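Long-range contacts in uncharacterized protein YLR301W (Saccharomyces cerevisiae, PDB 3RBY), which is of unknown function, is non-essential in yeast and interacts with HRR25: residues 30-35 / 240-245; 47-52 / 209-214; 133-138 / 152-157. All coordinates share one frame; numbering follows the deposited sequence.

Interaction 1: 30-35 / 240-245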
loop_
_atom_site.group_PDB
_atom_site.type_symbol
_atom_site.label_atom_id
_atom_site.label_comp_id
_atom_site.label_asym_id
_atom_site.label_seq_id
_atom_site.Cartn_x
_atom_site.Cartn_y
_atom_site.Cartn_z
ATOM N N ASP A 30 2.256 -23.286 -6.986
ATOM C CA ASP A 30 1.313 -24.350 -7.327
ATOM C C ASP A 30 -0.158 -23.947 -7.108
ATOM O O ASP A 30 -1.063 -24.638 -7.590
ATOM C CB ASP A 30 1.623 -25.643 -6.554
ATOM C CG ASP A 30 2.913 -26.295 -6.998
ATOM O OD1 ASP A 30 3.606 -25.727 -7.878
ATOM O OD2 ASP A 30 3.238 -27.375 -6.446
ATOM N N GLY A 31 -0.400 -22.853 -6.382
ATOM C CA GLY A 31 -1.755 -22.332 -6.213
ATOM C C GLY A 31 -2.414 -22.537 -4.849
ATOM O O GLY A 31 -3.577 -22.160 -4.661
ATOM N N HIS A 32 -1.694 -23.141 -3.900
ATOM C CA HIS A 32 -2.201 -23.291 -2.532
ATOM C C HIS A 32 -2.224 -21.901 -1.857
ATOM O O HIS A 32 -1.355 -21.054 -2.131
ATOM C CB HIS A 32 -1.325 -24.270 -1.746
ATOM C CG HIS A 32 -1.004 -25.522 -2.497
ATOM N ND1 HIS A 32 -1.984 -26.355 -3.004
ATOM C CD2 HIS A 32 0.180 -26.071 -2.865
ATOM C CE1 HIS A 32 -1.417 -27.365 -3.634
ATOM N NE2 HIS A 32 -0.103 -27.219 -3.564
ATOM N N TYR A 33 -3.215 -21.660 -0.998
ATOM C CA TYR A 33 -3.413 -20.322 -0.436
ATOM C C TYR A 33 -3.808 -20.331 1.049
ATOM O O TYR A 33 -4.528 -21.232 1.506
ATOM C CB TYR A 33 -4.475 -19.569 -1.250
ATOM C CG TYR A 33 -5.848 -20.191 -1.142
ATOM C CD1 TYR A 33 -6.723 -19.810 -0.133
ATOM C CD2 TYR A 33 -6.271 -21.173 -2.042
ATOM C CE1 TYR A 33 -7.983 -20.375 -0.019
ATOM C CE2 TYR A 33 -7.540 -21.749 -1.936
ATOM C CZ TYR A 33 -8.385 -21.345 -0.919
ATOM O OH TYR A 33 -9.641 -21.904 -0.797
ATOM N N ILE A 34 -3.330 -19.323 1.785
ATOM C CA ILE A 34 -3.766 -19.048 3.159
ATOM C C ILE A 34 -3.893 -17.533 3.350
ATOM O O ILE A 34 -3.148 -16.757 2.742
ATOM C CB ILE A 34 -2.774 -19.611 4.189
ATOM C CG1 ILE A 34 -3.274 -19.391 5.618
ATOM C CG2 ILE A 34 -1.417 -18.975 4.012
ATOM C CD1 ILE A 34 -2.594 -20.299 6.622
ATOM N N SER A 35 -4.841 -17.113 4.178
ATOM C CA SER A 35 -5.012 -15.700 4.474
ATOM C C SER A 35 -5.263 -15.511 5.972
ATOM O O SER A 35 -6.307 -15.930 6.480
ATOM C CB SER A 35 -6.161 -15.105 3.644
ATOM O OG SER A 35 -6.225 -13.692 3.773
ATOM N N VAL A 240 5.574 -32.442 2.551
ATOM C CA VAL A 240 5.928 -31.347 1.647
ATOM C C VAL A 240 5.241 -31.584 0.304
ATOM O O VAL A 240 5.694 -32.424 -0.485
ATOM C CB VAL A 240 7.441 -31.304 1.380
ATOM C CG1 VAL A 240 7.744 -30.272 0.285
ATOM C CG2 VAL A 240 8.218 -31.000 2.665
ATOM N N ILE A 241 4.158 -30.864 0.028
ATOM C CA ILE A 241 3.418 -31.106 -1.225
ATOM C C ILE A 241 3.843 -30.168 -2.355
ATOM O O ILE A 241 3.362 -30.268 -3.497
ATOM C CB ILE A 241 1.902 -31.011 -1.008
ATOM C CG1 ILE A 241 1.516 -29.563 -0.658
ATOM C CG2 ILE A 241 1.467 -31.980 0.087
ATOM C CD1 ILE A 241 -0.007 -29.299 -0.574
ATOM N N GLU A 242 4.735 -29.243 -2.022
ATOM C CA GLU A 242 5.279 -28.299 -2.988
ATOM C C GLU A 242 6.666 -27.854 -2.501
ATOM O O GLU A 242 6.851 -27.518 -1.313
ATOM C CB GLU A 242 4.343 -27.091 -3.149
ATOM C CG GLU A 242 4.863 -26.044 -4.144
ATOM C CD GLU A 242 3.910 -24.861 -4.329
ATOM O OE1 GLU A 242 2.758 -24.915 -3.836
ATOM O OE2 GLU A 242 4.315 -23.867 -4.974
ATOM N N TYR A 243 7.641 -27.866 -3.405
ATOM C CA TYR A 243 8.990 -27.448 -3.058
ATOM C C TYR A 243 9.719 -26.797 -4.237
ATOM O O TYR A 243 10.533 -27.441 -4.908
ATOM C CB TYR A 243 9.795 -28.641 -2.528
ATOM C CG TYR A 243 10.992 -28.238 -1.690
ATOM C CD1 TYR A 243 10.839 -27.906 -0.346
ATOM C CD2 TYR A 243 12.273 -28.184 -2.240
ATOM C CE1 TYR A 243 11.929 -27.533 0.437
ATOM C CE2 TYR A 243 13.380 -27.811 -1.462
ATOM C CZ TYR A 243 13.198 -27.488 -0.123
ATOM O OH TYR A 243 14.284 -27.122 0.659
ATOM N N HIS A 244 9.432 -25.522 -4.485
ATOM C CA HIS A 244 10.179 -24.762 -5.485
ATOM C C HIS A 244 11.223 -23.895 -4.796
ATOM O O HIS A 244 10.928 -22.771 -4.385
ATOM C CB HIS A 244 9.250 -23.875 -6.329
ATOM C CG HIS A 244 8.150 -24.623 -7.005
ATOM N ND1 HIS A 244 8.388 -25.560 -7.992
ATOM C CD2 HIS A 244 6.806 -24.576 -6.849
ATOM C CE1 HIS A 244 7.238 -26.054 -8.411
ATOM N NE2 HIS A 244 6.259 -25.471 -7.735
ATOM N N ALA A 245 12.440 -24.417 -4.668
ATOM C CA ALA A 245 13.557 -23.659 -4.096
ATOM C C ALA A 245 13.861 -22.383 -4.902
ATOM O O ALA A 245 13.635 -22.314 -6.124
ATOM C CB ALA A 245 14.811 -24.541 -3.985
ATOM O OXT ALA A 245 14.331 -21.383 -4.348
HETATM O O HOH W 1 1.552 -28.740 -4.872
#
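Glu242, on strand 236-244 of one antiparallel sheet, meets Asp30 tip to tip in the turn before strand 33-38 of the other. Its CG lies anti to the backbone N (chi1 179°) and the chain stays extended. CB passes Asp30 OD2 at 3.5 Å, and CG comes to 3.1 Å from the same oxygen. The two carboxylates stack, Glu242 CD 3.2 Å from Asp30 CG, with their planes 13° apart. OE1 lies 3.0 Å from His32 CD2 and has Ser28 OG as its hydrogen-bond partner. OE2 takes the backbone N-H of Asp30 in a nearly straight bond, 2.9 Å from N to OE2; the N-H comes from above the plane of the Glu242 carboxylate, and OE2 is also hydrogen-bonded to Ser156 OG.

His244 NE2 donates to Asp30 OD1 at 2.7 Å; OD1 lies in the imidazole plane, but NE2 comes from the syn side, 35° out of the carboxylate plane. Ile241 CD1 covers one face of His32 in a CH-pi contact. A water ties Asp30 OD2, His32 NE2 and Ile241 O together, while His32 ND1 bonds to Asn59 N. With Asp30 OD1 3.5 Å from Glu242 OE2, the carboxylates should repel, a cost the surrounding donors probably offset.

Interaction 2: 47-52 / 209-214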
loop_
_atom_site.group_PDB
_atom_site.type_symbol
_atom_site.label_atom_id
_atom_site.label_comp_id
_atom_site.label_asym_id
_atom_site.label_seq_id
_atom_site.Cartn_x
_atom_site.Cartn_y
_atom_site.Cartn_z
ATOM N N LEU A 47 -9.740 -10.194 22.201
ATOM C CA LEU A 47 -8.401 -10.658 22.591
ATOM C C LEU A 47 -8.306 -12.169 22.616
ATOM O O LEU A 47 -7.226 -12.728 22.407
ATOM C CB LEU A 47 -8.001 -10.107 23.966
ATOM C CG LEU A 47 -7.583 -8.638 24.030
ATOM C CD1 LEU A 47 -7.577 -8.134 25.473
ATOM C CD2 LEU A 47 -6.218 -8.445 23.358
ATOM N N SER A 48 -9.428 -12.831 22.884
ATOM C CA SER A 48 -9.427 -14.294 22.934
ATOM C C SER A 48 -9.199 -14.897 21.542
ATOM O O SER A 48 -8.530 -15.927 21.412
ATOM C CB SER A 48 -10.716 -14.835 23.568
ATOM O OG SER A 48 -11.832 -14.670 22.706
ATOM N N PHE A 49 -9.735 -14.243 20.511
ATOM C CA PHE A 49 -9.520 -14.658 19.118
ATOM C C PHE A 49 -9.226 -13.443 18.242
ATOM O O PHE A 49 -10.122 -12.941 17.554
ATOM C CB PHE A 49 -10.769 -15.357 18.590
ATOM C CG PHE A 49 -10.580 -15.997 17.249
ATOM C CD1 PHE A 49 -9.678 -17.037 17.096
ATOM C CD2 PHE A 49 -11.308 -15.567 16.146
ATOM C CE1 PHE A 49 -9.490 -17.637 15.861
ATOM C CE2 PHE A 49 -11.137 -16.165 14.906
ATOM C CZ PHE A 49 -10.225 -17.202 14.759
ATOM N N PRO A 50 -7.989 -12.960 18.327
ATOM C CA PRO A 50 -7.575 -11.699 17.702
ATOM C C PRO A 50 -7.441 -11.798 16.191
ATOM O O PRO A 50 -6.389 -11.479 15.637
ATOM C CB PRO A 50 -6.205 -11.436 18.332
ATOM C CG PRO A 50 -5.686 -12.789 18.665
ATOM C CD PRO A 50 -6.885 -13.603 19.061
ATOM N N PHE A 51 -8.509 -12.230 15.536
ATOM C CA PHE A 51 -8.540 -12.293 14.076
ATOM C C PHE A 51 -9.899 -11.871 13.571
ATOM O O PHE A 51 -10.927 -12.280 14.134
ATOM C CB PHE A 51 -8.303 -13.723 13.600
ATOM C CG PHE A 51 -7.009 -14.311 14.071
ATOM C CD1 PHE A 51 -6.952 -15.073 15.235
ATOM C CD2 PHE A 51 -5.850 -14.114 13.346
ATOM C CE1 PHE A 51 -5.752 -15.622 15.662
ATOM C CE2 PHE A 51 -4.649 -14.660 13.764
ATOM C CZ PHE A 51 -4.594 -15.411 14.928
ATOM N N GLU A 52 -9.914 -11.090 12.498
ATOM C CA GLU A 52 -11.158 -10.693 11.860
ATOM C C GLU A 52 -11.662 -11.939 11.143
ATOM O O GLU A 52 -12.866 -12.185 11.067
ATOM C CB GLU A 52 -10.944 -9.451 10.997
ATOM C CG GLU A 52 -11.990 -9.258 9.913
ATOM C CD GLU A 52 -11.644 -8.125 8.967
ATOM O OE1 GLU A 52 -11.182 -8.408 7.843
ATOM O OE2 GLU A 52 -11.832 -6.951 9.350
ATOM N N LEU A 209 3.428 -13.489 14.786
ATOM C CA LEU A 209 2.137 -13.869 15.314
ATOM C C LEU A 209 2.167 -15.373 15.580
ATOM O O LEU A 209 2.833 -16.139 14.864
ATOM C CB LEU A 209 1.058 -13.469 14.319
ATOM C CG LEU A 209 -0.316 -14.112 14.239
ATOM C CD1 LEU A 209 -1.016 -13.480 13.052
ATOM C CD2 LEU A 209 -0.225 -15.614 14.030
ATOM N N SER A 210 1.491 -15.777 16.649
ATOM C CA SER A 210 1.488 -17.162 17.095
ATOM C C SER A 210 0.303 -17.387 18.018
ATOM O O SER A 210 0.275 -16.898 19.147
ATOM C CB SER A 210 2.794 -17.496 17.818
ATOM O OG SER A 210 2.713 -18.757 18.460
ATOM N N TYR A 211 -0.679 -18.128 17.522
ATOM C CA TYR A 211 -1.923 -18.341 18.232
ATOM C C TYR A 211 -2.198 -19.830 18.382
ATOM O O TYR A 211 -2.162 -20.574 17.398
ATOM C CB TYR A 211 -3.069 -17.683 17.477
ATOM C CG TYR A 211 -4.396 -17.843 18.164
ATOM C CD1 TYR A 211 -5.155 -18.983 17.977
ATOM C CD2 TYR A 211 -4.890 -16.856 19.013
ATOM C CE1 TYR A 211 -6.373 -19.145 18.603
ATOM C CE2 TYR A 211 -6.121 -17.004 19.652
ATOM C CZ TYR A 211 -6.860 -18.157 19.443
ATOM O OH TYR A 211 -8.090 -18.322 20.063
ATOM N N GLY A 212 -2.462 -20.267 19.610
ATOM C CA GLY A 212 -2.848 -21.649 19.848
ATOM C C GLY A 212 -1.801 -22.408 20.643
ATOM O O GLY A 212 -0.633 -22.006 20.715
ATOM N N LYS A 213 -2.202 -23.524 21.240
ATOM C CA LYS A 213 -1.295 -24.212 22.141
ATOM C C LYS A 213 -0.483 -25.334 21.485
ATOM O O LYS A 213 0.461 -25.861 22.097
ATOM C CB LYS A 213 -2.040 -24.700 23.389
ATOM C CG LYS A 213 -3.421 -25.272 23.109
ATOM C CD LYS A 213 -3.818 -26.238 24.216
ATOM C CE LYS A 213 -5.298 -26.542 24.178
ATOM N NZ LYS A 213 -5.699 -27.147 25.475
ATOM N N GLU A 214 -0.813 -25.672 20.238
ATOM C CA GLU A 214 -0.086 -26.738 19.536
ATOM C C GLU A 214 0.878 -26.241 18.446
ATOM O O GLU A 214 1.341 -27.016 17.591
ATOM C CB GLU A 214 -1.072 -27.737 18.958
ATOM C CG GLU A 214 -2.119 -28.176 19.949
ATOM C CD GLU A 214 -2.783 -29.479 19.554
ATOM O OE1 GLU A 214 -2.121 -30.546 19.595
ATOM O OE2 GLU A 214 -3.967 -29.427 19.185
#
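An aromatic cluster of Phe49, Phe51 and Tyr211 joins the loop running into strand 51-57, in one antiparallel sheet, to the end of the edge strand 205-211 of the other. Tyr211 holds the middle. Its CG is anti to the backbone N (chi1 -179°), and the side chain meets four consecutive residues, Ser48 to Phe51. Phe51 comes edge-on over one face, with CE1 3.6 Å from Tyr211 CG; the planes stand at 82° and the ring centres are 5.3 Å apart, an edge-to-face pair. Phe49 makes a second, offset edge-to-face pair nearer the phenol end, with its CD1 3.6 Å from Tyr211 OH. Pro50 CD approaches Tyr211 CE2 obliquely, at 3.5 Å. Pro50 is the centre of an inverse gamma turn, closed by Phe51 N to Phe49 O at 2.7 Å, and Phe51 CD1 lies over a face of the Phe49 ring.

At the tip, Tyr211 OH donates to the backbone O of Ser48 over 2.8 Å, a bent approach (149° at the oxygen) tilted only slightly from the carbonyl plane. On the far side of Phe51, its CE2 meets Leu209 CD1 tip to tip at 3.9 Å. A phenylalanine in place of Tyr211 would probably leave Ser48 O without this donor and deprive Phe49 CD1 of its contact with the hydroxyl. Beyond the cluster, Phe194 of strand 192-199 packs on all three rings. Apolar ring contacts thus make up most of the joint, and the phenol bond adds one directional tie to the loop's backbone.

Interaction 3: 133-138 / 152-157. With SO4 (sulfate ion), chain F.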
loop_
_atom_site.group_PDB
_atom_site.type_symbol
_atom_site.label_atom_id
_atom_site.label_comp_id
_atom_site.label_asym_id
_atom_site.label_seq_id
_atom_site.Cartn_x
_atom_site.Cartn_y
_atom_site.Cartn_z
ATOM N N VAL A 133 3.445 -7.471 -2.689
ATOM C CA VAL A 133 4.610 -7.106 -1.917
ATOM C C VAL A 133 5.740 -8.100 -2.275
ATOM O O VAL A 133 5.472 -9.177 -2.829
ATOM C CB VAL A 133 4.177 -7.064 -0.418
ATOM C CG1 VAL A 133 4.812 -8.152 0.415
ATOM C CG2 VAL A 133 4.386 -5.675 0.177
ATOM N N ASP A 134 6.992 -7.739 -2.010
ATOM C CA ASP A 134 8.124 -8.565 -2.446
ATOM C C ASP A 134 8.528 -9.511 -1.325
ATOM O O ASP A 134 9.118 -9.083 -0.322
ATOM C CB ASP A 134 9.312 -7.693 -2.859
ATOM C CG ASP A 134 10.546 -8.515 -3.250
ATOM O OD1 ASP A 134 10.603 -9.719 -2.917
ATOM O OD2 ASP A 134 11.470 -7.952 -3.883
ATOM N N PRO A 135 8.205 -10.805 -1.491
ATOM C CA PRO A 135 8.350 -11.802 -0.420
ATOM C C PRO A 135 9.792 -12.090 -0.067
ATOM O O PRO A 135 10.053 -12.695 0.971
ATOM C CB PRO A 135 7.686 -13.063 -1.007
ATOM C CG PRO A 135 7.658 -12.848 -2.478
ATOM C CD PRO A 135 7.518 -11.359 -2.672
ATOM N N SER A 136 10.713 -11.669 -0.919
ATOM C CA SER A 136 12.123 -11.913 -0.651
ATOM C C SER A 136 12.744 -10.853 0.265
ATOM O O SER A 136 13.928 -10.947 0.575
ATOM C CB SER A 136 12.913 -12.050 -1.947
ATOM O OG SER A 136 12.810 -10.882 -2.742
ATOM N N ARG A 137 11.945 -9.873 0.712
ATOM C CA ARG A 137 12.404 -8.850 1.670
ATOM C C ARG A 137 11.848 -9.091 3.063
ATOM O O ARG A 137 10.734 -9.612 3.205
ATOM C CB ARG A 137 11.948 -7.462 1.226
ATOM C CG ARG A 137 12.099 -7.259 -0.257
ATOM C CD ARG A 137 13.558 -7.304 -0.621
ATOM N NE ARG A 137 14.108 -5.958 -0.691
ATOM C CZ ARG A 137 14.477 -5.368 -1.829
ATOM N NH1 ARG A 137 14.949 -4.129 -1.800
ATOM N NH2 ARG A 137 14.385 -6.019 -2.995
ATOM N N GLU A 138 12.597 -8.690 4.091
ATOM C CA GLU A 138 12.078 -8.772 5.464
ATOM C C GLU A 138 11.138 -7.608 5.823
ATOM O O GLU A 138 10.360 -7.700 6.776
ATOM C CB GLU A 138 13.204 -8.916 6.488
ATOM C CG GLU A 138 13.869 -7.614 6.926
ATOM C CD GLU A 138 14.994 -7.859 7.931
ATOM O OE1 GLU A 138 15.451 -6.886 8.566
ATOM O OE2 GLU A 138 15.426 -9.027 8.079
ATOM N N SER A 152 10.566 -12.655 -9.054
ATOM C CA SER A 152 11.116 -13.081 -7.771
ATOM C C SER A 152 11.706 -14.479 -7.887
ATOM O O SER A 152 11.061 -15.401 -8.404
ATOM C CB SER A 152 10.058 -13.027 -6.659
ATOM O OG SER A 152 10.661 -12.713 -5.412
ATOM N N ASN A 153 12.941 -14.626 -7.424
ATOM C CA ASN A 153 13.528 -15.947 -7.271
ATOM C C ASN A 153 12.987 -16.621 -5.998
ATOM O O ASN A 153 13.445 -17.706 -5.604
ATOM C CB ASN A 153 15.056 -15.845 -7.220
ATOM C CG ASN A 153 15.741 -16.804 -8.186
ATOM O OD1 ASN A 153 15.373 -16.880 -9.366
ATOM N ND2 ASN A 153 16.727 -17.558 -7.684
ATOM N N ALA A 154 11.994 -15.974 -5.382
ATOM C CA ALA A 154 11.494 -16.380 -4.074
ATOM C C ALA A 154 11.040 -17.830 -4.071
ATOM O O ALA A 154 10.234 -18.253 -4.909
ATOM C CB ALA A 154 10.368 -15.479 -3.612
ATOM N N ARG A 155 11.577 -18.588 -3.121
ATOM C CA ARG A 155 11.138 -19.953 -2.896
ATOM C C ARG A 155 9.636 -20.001 -2.626
ATOM O O ARG A 155 9.032 -19.030 -2.115
ATOM C CB ARG A 155 11.883 -20.555 -1.711
ATOM C CG ARG A 155 11.519 -19.896 -0.410
ATOM C CD ARG A 155 12.364 -20.421 0.727
ATOM N NE ARG A 155 12.112 -19.627 1.924
ATOM C CZ ARG A 155 12.338 -20.052 3.161
ATOM N NH1 ARG A 155 12.831 -21.269 3.362
ATOM N NH2 ARG A 155 12.063 -19.262 4.192
ATOM N N SER A 156 9.041 -21.141 -2.987
ATOM C CA SER A 156 7.616 -21.398 -2.784
ATOM C C SER A 156 7.475 -22.819 -2.257
ATOM O O SER A 156 7.686 -23.792 -2.998
ATOM C CB SER A 156 6.855 -21.214 -4.095
ATOM O OG SER A 156 5.455 -21.403 -3.930
ATOM N N ILE A 157 7.119 -22.932 -0.978
ATOM C CA ILE A 157 7.123 -24.218 -0.277
ATOM C C ILE A 157 5.836 -24.408 0.520
ATOM O O ILE A 157 5.395 -23.502 1.222
ATOM C CB ILE A 157 8.352 -24.352 0.665
ATOM C CG1 ILE A 157 9.659 -24.241 -0.141
ATOM C CG2 ILE A 157 8.306 -25.669 1.436
ATOM C CD1 ILE A 157 10.927 -24.146 0.716
HETATM S S SO4 F . 14.042 -16.004 -0.635
HETATM O O1 SO4 F . 13.259 -17.159 -1.099
HETATM O O2 SO4 F . 13.205 -15.091 0.152
HETATM O O3 SO4 F . 14.550 -15.266 -1.797
HETATM O O4 SO4 F . 15.146 -16.497 0.218
#
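Pro135 and Ala154 face each other across the contact, where an Asx turn within a type I beta turn, Asp134 to Arg137, packs against the loop that leads into strand 156-161. CB of both residues is directed at the other segment, and Pro135 CG lies 3.9 Å from Ala154 CB, the apolar part of the meeting. Beside it the polar ends of Ser136 and Ser152 approach, but their OG atoms stay 3.9 Å apart, too far for a hydrogen bond.

Ser136 is turned back toward its own turn instead. Its OG sits between the backbone N and the carbonyl carbon (chi1 59°) and donates to Asp134 OD1 at a short 2.5 Å, on the syn side of the carboxylate. The backbone N of Ser136 reaches the same oxygen from the anti side at 2.8 Å. Both donors lie somewhat out of the carboxylate plane, and having two of them on OD1 holds the group in place. The other oxygen, Asp134 OD2, has a long salt bridge of 3.6 Å to Arg137 NH2, while NH1 of Arg137 pairs with Asp139 of the second subunit.

A sulfate, probably from the crystallisation liquor, sits between the turn and the loop. The extended side chain of Arg155 leads past it: NE bonds to Gly174 O, and the one hydrogen bond to the ion from this pair of segments comes from the backbone. That bond runs from Arg155 N to sulfate O1 over 3.0 Å at 161°. Arg155 CG lies 3.3 Å from the same O1, and on the turn side Ser136 CA comes within 3.5 Å of sulfate O2.

Overall arrangement
Interactions 1 and 2 both join the two antiparallel sheets, the one holding strands 33-38 and 51-57 and the one holding 236-244 and 205-211, at places whose centres are 23 Å apart, while interaction 3 packs together two parts of the connection that carries the chain from one sheet to the other. Interactions 1 and 3 are partly buried and touch: strands 236-244 and 156-161 are neighbours, linked by a probable backbone hydrogen bond from Ser156 N to His244 O. Interaction 2 lies at the surface and touches neither. The chemistry follows suit: carboxylates, histidines and a water in 1, aromatic rings with one phenol bond in 2, and in 3 a small apolar contact beside an Asx turn and a sulfate.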